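Local coordinates for hypothetical protein AF0941 (Archaeoglobus fulgidus, PDB 1YOZ) that is of unknown function but folds into an all-helical protein found as a two-chain assembly in the crystal, at residues N7-R12 / S73-H78; A26-L29 / K33-F36; E44-L49 / Q61-L66; N48-K51 / E56-E59; K68-V71 / I77-E80. All coordinates share one frame; numbering follows the deposited sequence.

The five contacts tie together an all-helical chain. Interaction 1 joins helix 8-18 to helix 75-88. After its first segment, interactions 2, 3 and 5 follow in series; 4 starts on the same stretch as 3, and 5 ends on the same stretch as 1. Interactions 1 and 5 have centres about 5 Å apart and share His-78. Interaction 2 touches interaction 1 through Phe-9, Leu-29 and Ile-35. Interactions 3 and 4 both join helix 32-51 to helix 57-73, with centres about 7 Å apart. Interactions 2 and 4 are farthest apart, about 27 Å between centres. Interactions 1 and 3, and marginally 4 through Leu-49, border the second subunit, so they lie close to the subunit interface.

Interaction 1 (N7-R12 / S73-H78)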
# COMPACT_ATOMS: atom_id res chain seq x y z
N ASN B 7 -0.84 -6.05 -5.67
CA ASN B 7 -2.13 -6.11 -5.02
C ASN B 7 -3.16 -5.70 -6.06
O ASN B 7 -3.35 -4.51 -6.33
CB ASN B 7 -2.18 -5.16 -3.79
CG ASN B 7 -3.46 -5.28 -3.02
OD1 ASN B 7 -4.47 -5.74 -3.54
ND2 ASN B 7 -3.46 -4.77 -1.78
N SER B 8 -3.77 -6.73 -6.67
CA SER B 8 -4.71 -6.59 -7.76
C SER B 8 -5.99 -5.93 -7.30
O SER B 8 -6.53 -5.11 -8.03
CB SER B 8 -5.00 -7.97 -8.35
OG SER B 8 -3.81 -8.43 -9.02
N PHE B 9 -6.43 -6.25 -6.08
CA PHE B 9 -7.67 -5.64 -5.60
C PHE B 9 -7.51 -4.14 -5.45
O PHE B 9 -8.36 -3.33 -5.93
CB PHE B 9 -8.16 -6.25 -4.29
CG PHE B 9 -9.45 -5.66 -3.81
CD1 PHE B 9 -10.67 -6.18 -4.25
CD2 PHE B 9 -9.46 -4.59 -2.92
CE1 PHE B 9 -11.88 -5.62 -3.83
CE2 PHE B 9 -10.66 -4.01 -2.51
CZ PHE B 9 -11.87 -4.53 -2.95
N LEU B 10 -6.42 -3.76 -4.80
CA LEU B 10 -6.09 -2.34 -4.60
C LEU B 10 -6.01 -1.58 -5.91
O LEU B 10 -6.62 -0.53 -6.07
CB LEU B 10 -4.81 -2.19 -3.76
CG LEU B 10 -4.35 -0.74 -3.52
CD1 LEU B 10 -5.26 0.03 -2.61
CD2 LEU B 10 -2.95 -0.81 -3.00
N ASP B 11 -5.33 -2.14 -6.91
CA ASP B 11 -5.23 -1.45 -8.19
C ASP B 11 -6.57 -1.35 -8.91
O ASP B 11 -6.89 -0.30 -9.46
CB ASP B 11 -4.21 -2.12 -9.12
CG ASP B 11 -2.76 -1.93 -8.68
OD1 ASP B 11 -2.34 -0.86 -8.15
OD2 ASP B 11 -2.02 -2.88 -8.87
N ARG B 12 -7.32 -2.45 -8.98
CA ARG B 12 -8.63 -2.40 -9.66
C ARG B 12 -9.56 -1.42 -8.97
O ARG B 12 -10.26 -0.67 -9.63
CB ARG B 12 -9.32 -3.76 -9.70
CG ARG B 12 -8.85 -4.64 -10.85
CD ARG B 12 -9.09 -6.13 -10.59
NE ARG B 12 -7.87 -6.83 -10.94
CZ ARG B 12 -7.62 -7.45 -12.09
NH1 ARG B 12 -8.54 -7.51 -13.06
NH2 ARG B 12 -6.42 -8.02 -12.26
N SER B 73 -6.37 -5.15 7.60
CA SER B 73 -6.55 -3.77 8.10
C SER B 73 -7.13 -2.76 7.10
O SER B 73 -7.58 -1.71 7.54
CB SER B 73 -5.22 -3.18 8.58
OG SER B 73 -4.66 -3.90 9.67
N GLN B 74 -7.08 -3.02 5.79
CA GLN B 74 -7.57 -2.05 4.81
C GLN B 74 -8.63 -2.61 3.89
O GLN B 74 -9.40 -1.85 3.33
CB GLN B 74 -6.43 -1.53 3.91
CG GLN B 74 -5.45 -0.56 4.55
CD GLN B 74 -6.13 0.73 5.01
OE1 GLN B 74 -6.78 1.43 4.22
NE2 GLN B 74 -5.98 1.04 6.30
N LEU B 75 -8.63 -3.92 3.66
CA LEU B 75 -9.58 -4.48 2.67
C LEU B 75 -11.06 -4.15 2.98
O LEU B 75 -11.79 -3.72 2.08
CB LEU B 75 -9.33 -5.99 2.46
CG LEU B 75 -10.34 -6.80 1.64
CD1 LEU B 75 -10.30 -6.41 0.16
CD2 LEU B 75 -10.09 -8.31 1.79
N SER B 76 -11.51 -4.29 4.23
CA SER B 76 -12.93 -3.88 4.53
C SER B 76 -13.23 -2.41 4.25
O SER B 76 -14.32 -2.06 3.80
CB SER B 76 -13.34 -4.19 5.99
OG SER B 76 -12.49 -3.50 6.90
N ILE B 77 -12.27 -1.54 4.50
CA ILE B 77 -12.44 -0.11 4.27
C ILE B 77 -12.57 0.23 2.78
O ILE B 77 -13.42 1.06 2.35
CB ILE B 77 -11.26 0.69 4.81
CG1 ILE B 77 -11.26 0.70 6.34
CG2 ILE B 77 -11.32 2.11 4.27
CD1 ILE B 77 -10.23 -0.14 7.00
N HIS B 78 -11.69 -0.39 2.00
CA HIS B 78 -11.71 -0.17 0.59
C HIS B 78 -12.92 -0.80 -0.04
O HIS B 78 -13.44 -0.29 -1.02
CB HIS B 78 -10.40 -0.65 -0.03
CG HIS B 78 -9.26 0.27 0.22
ND1 HIS B 78 -7.94 -0.10 0.06
CD2 HIS B 78 -9.23 1.57 0.63
CE1 HIS B 78 -7.16 0.92 0.37
NE2 HIS B 78 -7.92 1.94 0.72
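Phe-9 and Leu-75 make the central apolar contact between segments 7-12 and 73-78. Methyl CD1 of Leu-75 sits over one face of the Phe-9 ring as a CH-pi contact, 3.8 Å from the ring centroid and 20° off the ring normal. It is displaced toward the rim, and its nearest ring atom is Phe-9 CE2 at 3.6 Å. The ring edge meets His-78 more loosely, with CE2 of Phe-9 4.2 Å from CB of His-78. Leu-10 adds a second contact. Its CD1 meets His-78 CE1 at 3.6 Å, at a slant to the imidazole. The His-78 CG lies opposite its carbonyl carbon (chi1 -75°), which carries the ring across to Leu-10.

No hydrogen bond crosses between the segments. Within 7-12, Asn-7 is the N-cap of helix 8-18. Its OD1 accepts from Leu-10 N at 3.1 Å, with the donor well above the carbonyl plane. ND1 of His-78 is hydrogen-bonded to the hydroxyl of Tyr-70. Replacing Phe-9 with an alanine would probably leave the Leu-75 methyl without its aromatic face and open a gap between the helices.

The contact lies near the centre of the chain. Phe-9 also packs on Tyr-70 of helix 57-73, on Ile-35 and Phe-39 of helix 32-51, and on Leu-29 of helix 26-29. Leu-10 reaches Leu-66 of the second subunit.

Interaction 2 (A26-L29 / K33-F36); sequences ADKL and KNIF
Asn-34 has the most surface buried here, and it makes the one hydrogen bond between segments 26-29 and 33-36. Its ND2 donates to the backbone O of Lys-28 at 2.9 Å. The N-H points almost straight at the acceptor, at 168°, and the oxygen lies close to the amide plane of Asn-34. The donor is tilted modestly from the carbonyl plane of Lys-28. CG of Asn-34 stands opposite its own carbonyl carbon (chi1 -70°), which turns the amide back toward the preceding helix.

Lys-28 contributes its aliphatic part as well. Its CG lies 3.5 Å from Asn-34 ND2, and the two side chains cross at about a right angle, the lysine running out extended. The arrangement is a tight turn between two consecutive helices, short 26-29 and long 32-51, in an all-helical fold. A leucine in place of Asn-34 would probably leave the Lys-28 carbonyl without this donor and remove a tie across the turn.

Leu-29 contributes mainly through its backbone: its O lies 3.2 Å from Ile-35 CG1. The Leu-29 side chain instead packs on Arg-12 and Ile-16 of helix 8-18. Ile-35 packs further on Phe-79 of helix 75-88 and on Ile-105 of helix 99-113.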
# COMPACT_ATOMS: atom_id res chain seq x y z
N ALA B 26 -17.39 -2.47 -10.61
CA ALA B 26 -17.37 -2.58 -9.17
C ALA B 26 -18.09 -3.85 -8.69
O ALA B 26 -17.57 -4.58 -7.82
CB ALA B 26 -17.98 -1.32 -8.51
N ASP B 27 -19.25 -4.13 -9.26
CA ASP B 27 -20.03 -5.30 -8.91
C ASP B 27 -19.21 -6.62 -9.00
O ASP B 27 -19.24 -7.47 -8.09
CB ASP B 27 -21.27 -5.35 -9.82
CG ASP B 27 -22.34 -6.29 -9.31
OD1 ASP B 27 -22.73 -6.17 -8.13
OD2 ASP B 27 -22.79 -7.15 -10.09
N LYS B 28 -18.43 -6.77 -10.05
CA LYS B 28 -17.59 -7.97 -10.16
C LYS B 28 -16.42 -7.95 -9.18
O LYS B 28 -16.07 -8.98 -8.57
CB LYS B 28 -17.07 -8.18 -11.58
CG LYS B 28 -15.87 -9.15 -11.65
CD LYS B 28 -15.50 -9.49 -13.08
CE LYS B 28 -14.23 -10.31 -13.17
NZ LYS B 28 -13.76 -10.40 -14.60
N LEU B 29 -15.82 -6.77 -9.03
CA LEU B 29 -14.71 -6.63 -8.12
C LEU B 29 -15.10 -6.98 -6.65
O LEU B 29 -14.30 -7.57 -5.93
CB LEU B 29 -14.06 -5.24 -8.23
CG LEU B 29 -12.81 -4.94 -7.38
CD1 LEU B 29 -11.63 -5.84 -7.67
CD2 LEU B 29 -12.44 -3.49 -7.57
N LYS B 33 -16.13 -13.99 -3.36
CA LYS B 33 -15.45 -15.11 -4.00
C LYS B 33 -14.37 -14.63 -4.95
O LYS B 33 -13.26 -15.17 -4.98
CB LYS B 33 -16.43 -16.05 -4.74
CG LYS B 33 -15.82 -17.40 -5.18
CD LYS B 33 -15.37 -18.30 -3.96
CE LYS B 33 -13.85 -18.19 -3.60
NZ LYS B 33 -13.54 -18.83 -2.24
N ASN B 34 -14.68 -13.62 -5.77
CA ASN B 34 -13.66 -13.13 -6.74
C ASN B 34 -12.47 -12.50 -5.98
O ASN B 34 -11.32 -12.56 -6.39
CB ASN B 34 -14.25 -12.06 -7.69
CG ASN B 34 -15.26 -12.64 -8.70
OD1 ASN B 34 -15.33 -13.85 -8.89
ND2 ASN B 34 -16.04 -11.76 -9.34
N ILE B 35 -12.81 -11.83 -4.88
CA ILE B 35 -11.80 -11.18 -4.02
C ILE B 35 -10.81 -12.23 -3.53
O ILE B 35 -9.61 -12.15 -3.79
CB ILE B 35 -12.46 -10.38 -2.86
CG1 ILE B 35 -13.31 -9.25 -3.42
CG2 ILE B 35 -11.41 -9.79 -1.89
CD1 ILE B 35 -13.90 -8.32 -2.35
N PHE B 36 -11.32 -13.28 -2.88
CA PHE B 36 -10.44 -14.35 -2.41
C PHE B 36 -9.59 -14.90 -3.56
O PHE B 36 -8.37 -14.97 -3.47
CB PHE B 36 -11.28 -15.43 -1.73
CG PHE B 36 -10.52 -16.31 -0.74
CD1 PHE B 36 -11.19 -16.83 0.37
CD2 PHE B 36 -9.18 -16.65 -0.94
CE1 PHE B 36 -10.53 -17.66 1.30
CE2 PHE B 36 -8.52 -17.48 -0.05
CZ PHE B 36 -9.19 -17.99 1.08

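Interaction 3 (E44-L49 / Q61-L66)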
# COMPACT_ATOMS: atom_id res chain seq x y z
N GLU B 44 0.38 -16.26 -5.95
CA GLU B 44 1.05 -17.07 -6.99
C GLU B 44 1.93 -16.22 -7.87
O GLU B 44 3.05 -16.60 -8.13
CB GLU B 44 0.06 -17.86 -7.83
CG GLU B 44 0.79 -18.64 -9.00
CD GLU B 44 -0.18 -19.46 -9.81
OE1 GLU B 44 -1.11 -18.83 -10.39
OE2 GLU B 44 -0.01 -20.71 -9.82
N GLU B 45 1.46 -15.05 -8.33
CA GLU B 45 2.34 -14.17 -9.14
C GLU B 45 3.60 -13.81 -8.36
O GLU B 45 4.75 -13.87 -8.89
CB GLU B 45 1.61 -12.87 -9.59
CG GLU B 45 2.49 -12.03 -10.46
CD GLU B 45 1.78 -10.87 -11.19
OE1 GLU B 45 0.55 -10.63 -10.98
OE2 GLU B 45 2.48 -10.19 -11.98
N ILE B 46 3.40 -13.43 -7.09
CA ILE B 46 4.50 -13.03 -6.21
C ILE B 46 5.49 -14.21 -6.02
O ILE B 46 6.73 -14.08 -6.18
CB ILE B 46 3.94 -12.59 -4.82
CG1 ILE B 46 3.09 -11.30 -4.98
CG2 ILE B 46 5.07 -12.38 -3.79
CD1 ILE B 46 2.07 -11.07 -3.88
N LEU B 47 4.93 -15.35 -5.67
CA LEU B 47 5.76 -16.55 -5.55
C LEU B 47 6.56 -16.80 -6.83
O LEU B 47 7.76 -17.03 -6.74
CB LEU B 47 4.95 -17.75 -5.10
CG LEU B 47 4.85 -17.92 -3.58
CD1 LEU B 47 3.90 -19.04 -3.28
CD2 LEU B 47 6.20 -18.24 -2.98
N ASN B 48 5.94 -16.64 -8.01
CA ASN B 48 6.66 -16.83 -9.30
C ASN B 48 7.77 -15.84 -9.66
O ASN B 48 8.76 -16.20 -10.32
CB ASN B 48 5.68 -17.02 -10.46
CG ASN B 48 4.94 -18.32 -10.38
OD1 ASN B 48 5.32 -19.21 -9.60
ND2 ASN B 48 3.87 -18.45 -11.16
N LEU B 49 7.63 -14.58 -9.22
CA LEU B 49 8.74 -13.62 -9.31
C LEU B 49 9.96 -14.08 -8.51
O LEU B 49 11.14 -13.88 -8.91
CB LEU B 49 8.27 -12.26 -8.77
CG LEU B 49 7.23 -11.54 -9.60
CD1 LEU B 49 6.97 -10.12 -8.97
CD2 LEU B 49 7.73 -11.35 -10.97
N GLN B 61 9.05 -11.11 0.55
CA GLN B 61 8.66 -11.05 1.98
C GLN B 61 7.99 -9.73 2.35
O GLN B 61 7.04 -9.69 3.06
CB GLN B 61 9.90 -11.18 2.87
CG GLN B 61 10.54 -12.57 2.91
CD GLN B 61 11.75 -12.60 3.84
OE1 GLN B 61 12.72 -11.84 3.68
NE2 GLN B 61 11.69 -13.47 4.82
N ARG B 62 8.55 -8.64 1.87
CA ARG B 62 7.92 -7.31 1.99
C ARG B 62 6.54 -7.29 1.32
O ARG B 62 5.57 -6.94 1.95
CB ARG B 62 8.88 -6.31 1.36
CG ARG B 62 8.54 -4.85 1.64
CD ARG B 62 7.75 -4.26 0.49
NE ARG B 62 7.62 -2.82 0.68
CZ ARG B 62 7.30 -1.96 -0.28
NH1 ARG B 62 7.01 -2.40 -1.51
NH2 ARG B 62 7.19 -0.66 0.02
N ASN B 63 6.43 -7.76 0.07
CA ASN B 63 5.10 -7.80 -0.57
C ASN B 63 4.06 -8.62 0.22
O ASN B 63 2.89 -8.23 0.32
CB ASN B 63 5.25 -8.35 -2.02
CG ASN B 63 4.05 -8.06 -2.93
OD1 ASN B 63 4.22 -8.09 -4.15
ND2 ASN B 63 2.85 -7.79 -2.38
N PHE B 64 4.47 -9.75 0.76
CA PHE B 64 3.51 -10.59 1.48
C PHE B 64 3.14 -9.92 2.79
O PHE B 64 2.00 -9.98 3.19
CB PHE B 64 4.12 -11.97 1.80
CG PHE B 64 4.08 -12.93 0.63
CD1 PHE B 64 2.90 -13.19 -0.04
CD2 PHE B 64 5.25 -13.61 0.26
CE1 PHE B 64 2.86 -14.07 -1.09
CE2 PHE B 64 5.24 -14.51 -0.82
CZ PHE B 64 4.03 -14.75 -1.48
N TYR B 65 4.10 -9.27 3.46
CA TYR B 65 3.77 -8.51 4.70
C TYR B 65 2.77 -7.39 4.42
O TYR B 65 1.75 -7.24 5.10
CB TYR B 65 5.03 -7.94 5.30
CG TYR B 65 4.75 -7.27 6.63
CD1 TYR B 65 4.51 -8.03 7.79
CD2 TYR B 65 4.76 -5.89 6.72
CE1 TYR B 65 4.25 -7.36 9.05
CE2 TYR B 65 4.51 -5.23 7.97
CZ TYR B 65 4.26 -5.96 9.10
OH TYR B 65 4.06 -5.27 10.27
N LEU B 66 3.01 -6.62 3.38
CA LEU B 66 2.07 -5.55 3.03
C LEU B 66 0.72 -6.12 2.60
O LEU B 66 -0.33 -5.54 2.88
CB LEU B 66 2.65 -4.64 1.92
CG LEU B 66 3.90 -3.76 2.14
CD1 LEU B 66 4.18 -2.81 0.98
CD2 LEU B 66 3.66 -2.97 3.39
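A methyl of Ile-46 packs on the face of Phe-64, between the two arms of an antiparallel helical hairpin, helices 32-51 and 57-73. The short axes here run at 165° and come within 10.5 Å. The two side chains slide past each other in opposite directions. CG2 of Ile-46 lies over one face of the Phe-64 ring as a CH-pi contact, 3.8 Å from the centroid and offset toward the rim. CG of Phe-64 points opposite its carbonyl carbon (chi1 -81°), and the ring reaches back across to the other helix. Leu-47 comes to the ring from a different side, at the edge and near its plane. It crosses the phenylalanine side chain at about a right angle.

The CG1-CD1 branch of Ile-46 meets Asn-63. CG1 of Ile-46 lies 3.5 Å from Asn-63 OD1, and the two side chains cross at a slant. That amide is buried but not idle: OD1 accepts from the backbone N of Ile-6. Val-112 of helix 99-113 packs on both Leu-47 and Phe-64. Neighbouring Arg-62 bonds Leu-4 O of its own chain and makes a salt bridge with Asp-11 of the second subunit.

The closest carbon pair is CG2 of Ile-46 and CZ of Phe-64, at 3.5 Å; CG of Leu-47 lies 3.9 Å from the same CZ.

Interaction 4 (N48-K51 / E56-E59); sequences NLYK and EKEE
Tyr-50 and Lys-57 meet where the helical hairpin turns, at the C-terminal end of helix 32-51 and the first turn of helix 57-73. Glu-56 is the N-cap residue of the second helix. The contact is small and lies at the surface, about 19 Å from the centre of the chain.

The tight part is one side of the tyrosine ring. CB of Lys-57 comes at a slant to the ring, 3.5 Å from Tyr-50 CE1. CD1 of Tyr-50 lies 3.8 Å from CA of Lys-57, so the ring rests against the backbone as well as the root of the side chain. At the same CD1 corner, C of Glu-56 lies near the ring plane, 4.1 Å from Tyr-50 CD1. With CG opposite the backbone N (chi1 172°), Tyr-50 swings out beside helix 57-73, and its side chain and that of Lys-57 run side by side in the same direction. The tyrosine thus spans the short gap between the helix ends by van der Waals contact. No hydrogen bond joins the two segments.

The loose part is charged and largely exposed. The side chain of Glu-56 starts away from helix 32-51. The outer chain of Lys-57 also leads away, and its NZ forms a salt bridge with Glu-115 near the C-terminus. Tyr-50 packs on Glu-115 too.

Next to Tyr-50 in the chain, Leu-49 packs on Leu-4 of its own chain and on Met-3 of the second subunit. Within the new helix start, Glu-59 N makes a weak hydrogen bond to Glu-56 O, at 3.1 Å.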
# COMPACT_ATOMS: atom_id res chain seq x y z
N ASN B 48 5.94 -16.64 -8.01
CA ASN B 48 6.66 -16.83 -9.30
C ASN B 48 7.77 -15.84 -9.66
O ASN B 48 8.76 -16.20 -10.32
CB ASN B 48 5.68 -17.02 -10.46
CG ASN B 48 4.94 -18.32 -10.38
OD1 ASN B 48 5.32 -19.21 -9.60
ND2 ASN B 48 3.87 -18.45 -11.16
N LEU B 49 7.63 -14.58 -9.22
CA LEU B 49 8.74 -13.62 -9.31
C LEU B 49 9.96 -14.08 -8.51
O LEU B 49 11.14 -13.88 -8.91
CB LEU B 49 8.27 -12.26 -8.77
CG LEU B 49 7.23 -11.54 -9.60
CD1 LEU B 49 6.97 -10.12 -8.97
CD2 LEU B 49 7.73 -11.35 -10.97
N TYR B 50 9.69 -14.68 -7.37
CA TYR B 50 10.78 -15.18 -6.54
C TYR B 50 11.36 -16.37 -7.34
O TYR B 50 12.53 -16.38 -7.70
CB TYR B 50 10.26 -15.63 -5.19
CG TYR B 50 11.27 -16.35 -4.32
CD1 TYR B 50 12.42 -15.72 -3.89
CD2 TYR B 50 11.05 -17.66 -3.94
CE1 TYR B 50 13.34 -16.38 -3.12
CE2 TYR B 50 11.96 -18.33 -3.16
CZ TYR B 50 13.10 -17.68 -2.75
OH TYR B 50 14.02 -18.35 -1.95
N LYS B 51 10.49 -17.31 -7.69
CA LYS B 51 10.90 -18.59 -8.27
C LYS B 51 11.56 -18.46 -9.67
O LYS B 51 12.21 -19.40 -10.15
CB LYS B 51 9.71 -19.54 -8.26
CG LYS B 51 9.34 -20.05 -6.88
CD LYS B 51 8.00 -20.75 -6.93
CE LYS B 51 7.51 -21.30 -5.59
NZ LYS B 51 6.10 -21.77 -5.90
N GLU B 56 14.12 -10.99 -5.17
CA GLU B 56 14.79 -11.63 -4.05
C GLU B 56 13.82 -11.96 -2.95
O GLU B 56 12.72 -11.40 -2.91
CB GLU B 56 15.79 -10.65 -3.51
CG GLU B 56 16.33 -9.74 -4.58
CD GLU B 56 16.29 -8.29 -4.16
OE1 GLU B 56 15.50 -7.52 -4.78
OE2 GLU B 56 17.03 -7.93 -3.20
N LYS B 57 14.24 -12.83 -2.02
CA LYS B 57 13.31 -13.34 -1.01
C LYS B 57 12.80 -12.21 -0.10
O LYS B 57 11.68 -12.25 0.39
CB LYS B 57 13.91 -14.52 -0.22
CG LYS B 57 14.39 -14.23 1.20
CD LYS B 57 14.92 -15.48 1.92
CE LYS B 57 13.82 -16.50 2.13
NZ LYS B 57 12.86 -16.03 3.18
N GLU B 58 13.63 -11.21 0.12
CA GLU B 58 13.28 -10.10 1.03
C GLU B 58 12.30 -9.12 0.35
O GLU B 58 11.51 -8.49 1.05
CB GLU B 58 14.53 -9.37 1.46
CG GLU B 58 14.71 -9.17 2.96
CD GLU B 58 16.18 -9.23 3.35
OE1 GLU B 58 16.87 -10.19 2.93
OE2 GLU B 58 16.66 -8.32 4.05
N GLU B 59 12.36 -9.00 -0.99
CA GLU B 59 11.34 -8.24 -1.73
C GLU B 59 10.02 -8.96 -1.67
O GLU B 59 8.98 -8.33 -1.50
CB GLU B 59 11.65 -8.06 -3.22
CG GLU B 59 12.65 -7.02 -3.63
CD GLU B 59 12.15 -5.61 -3.55
OE1 GLU B 59 11.34 -5.16 -4.40
OE2 GLU B 59 12.64 -4.93 -2.68

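Interaction 5 (K68-V71 / I77-E80)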
# COMPACT_ATOMS: atom_id res chain seq x y z
N LYS B 68 -0.66 -9.10 3.41
CA LYS B 68 -1.31 -9.62 4.64
C LYS B 68 -1.87 -8.49 5.49
O LYS B 68 -3.07 -8.45 5.81
CB LYS B 68 -0.28 -10.48 5.42
CG LYS B 68 -0.79 -10.94 6.79
CD LYS B 68 0.40 -11.38 7.69
CE LYS B 68 0.47 -12.88 7.67
NZ LYS B 68 1.72 -13.39 8.33
N THR B 69 -1.03 -7.51 5.83
CA THR B 69 -1.55 -6.30 6.53
C THR B 69 -2.62 -5.50 5.78
O THR B 69 -3.54 -4.95 6.40
CB THR B 69 -0.36 -5.41 7.12
OG1 THR B 69 0.51 -5.00 6.09
CG2 THR B 69 0.48 -6.26 7.99
N TYR B 70 -2.58 -5.48 4.44
CA TYR B 70 -3.67 -4.87 3.67
C TYR B 70 -4.93 -5.63 3.91
O TYR B 70 -5.99 -5.02 4.12
CB TYR B 70 -3.40 -4.90 2.14
CG TYR B 70 -4.53 -4.29 1.33
CD1 TYR B 70 -4.55 -2.92 1.04
CD2 TYR B 70 -5.58 -5.07 0.84
CE1 TYR B 70 -5.59 -2.35 0.29
CE2 TYR B 70 -6.62 -4.48 0.09
CZ TYR B 70 -6.61 -3.13 -0.17
OH TYR B 70 -7.63 -2.53 -0.86
N VAL B 71 -4.87 -6.96 3.87
CA VAL B 71 -6.12 -7.72 4.00
C VAL B 71 -6.69 -7.53 5.43
O VAL B 71 -7.87 -7.21 5.61
CB VAL B 71 -5.92 -9.18 3.64
CG1 VAL B 71 -7.10 -10.07 4.11
CG2 VAL B 71 -5.77 -9.27 2.11
N ILE B 77 -12.27 -1.54 4.50
CA ILE B 77 -12.44 -0.11 4.27
C ILE B 77 -12.57 0.23 2.78
O ILE B 77 -13.42 1.06 2.35
CB ILE B 77 -11.26 0.69 4.81
CG1 ILE B 77 -11.26 0.70 6.34
CG2 ILE B 77 -11.32 2.11 4.27
CD1 ILE B 77 -10.23 -0.14 7.00
N HIS B 78 -11.69 -0.39 2.00
CA HIS B 78 -11.71 -0.17 0.59
C HIS B 78 -12.92 -0.80 -0.04
O HIS B 78 -13.44 -0.29 -1.02
CB HIS B 78 -10.40 -0.65 -0.03
CG HIS B 78 -9.26 0.27 0.22
ND1 HIS B 78 -7.94 -0.10 0.06
CD2 HIS B 78 -9.23 1.57 0.63
CE1 HIS B 78 -7.16 0.92 0.37
NE2 HIS B 78 -7.92 1.94 0.72
N PHE B 79 -13.38 -1.92 0.50
CA PHE B 79 -14.65 -2.52 0.06
C PHE B 79 -15.80 -1.50 0.18
O PHE B 79 -16.53 -1.24 -0.77
CB PHE B 79 -14.95 -3.73 0.92
CG PHE B 79 -16.11 -4.57 0.43
CD1 PHE B 79 -15.87 -5.74 -0.29
CD2 PHE B 79 -17.43 -4.24 0.75
CE1 PHE B 79 -16.93 -6.55 -0.73
CE2 PHE B 79 -18.51 -5.05 0.34
CZ PHE B 79 -18.26 -6.20 -0.41
N GLU B 80 -15.90 -0.88 1.36
CA GLU B 80 -16.95 0.07 1.69
C GLU B 80 -16.81 1.37 0.93
O GLU B 80 -17.79 1.87 0.40
CB GLU B 80 -16.94 0.31 3.20
CG GLU B 80 -17.32 -0.95 3.98
CD GLU B 80 -18.69 -1.50 3.63
OE1 GLU B 80 -19.61 -0.69 3.32
OE2 GLU B 80 -18.84 -2.74 3.70
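The rings of Tyr-70 and His-78 meet rim to rim, neither lying over the face of the other. Their centroids are 5.4 Å apart and their planes are inclined at 43°. The hydroxyl of Tyr-70 lies at the edge of the imidazole, in its plane. ND1 of His-78 in turn lies near the plane of the phenol ring, at its edge. One face of the Tyr-70 ring is taken by Asn-7, whose ND2 sits above it, 3.3 Å from Tyr-70 CG. The side chains of Tyr-70 and His-78 approach at a slant.

The short link is between OH of Tyr-70 and ND1 of His-78, a hydrogen bond of 2.6 Å. Either atom could be the donor. CE1 of Tyr-70 comes close as well, 3.3 Å from the same ND1. Tyr-70 holds its CG opposite the backbone N (chi1 179°), and this sends the ring along the helix flank toward the next helix.

The bond spans the junction where helix 57-73 gives way to helix 75-88. Around it, Tyr-70 packs on Leu-10 of helix 8-18 and on Phe-39 of helix 32-51. Met-13 of helix 8-18 touches His-78.

Tyr-70 is a buried residue, and the imidazole nitrogen gives its phenol oxygen a polar partner beside apolar Leu-10 and Phe-39. The bond probably restrains the imidazole and holds the end of the phenol in place. It links two helices that follow each other in the chain.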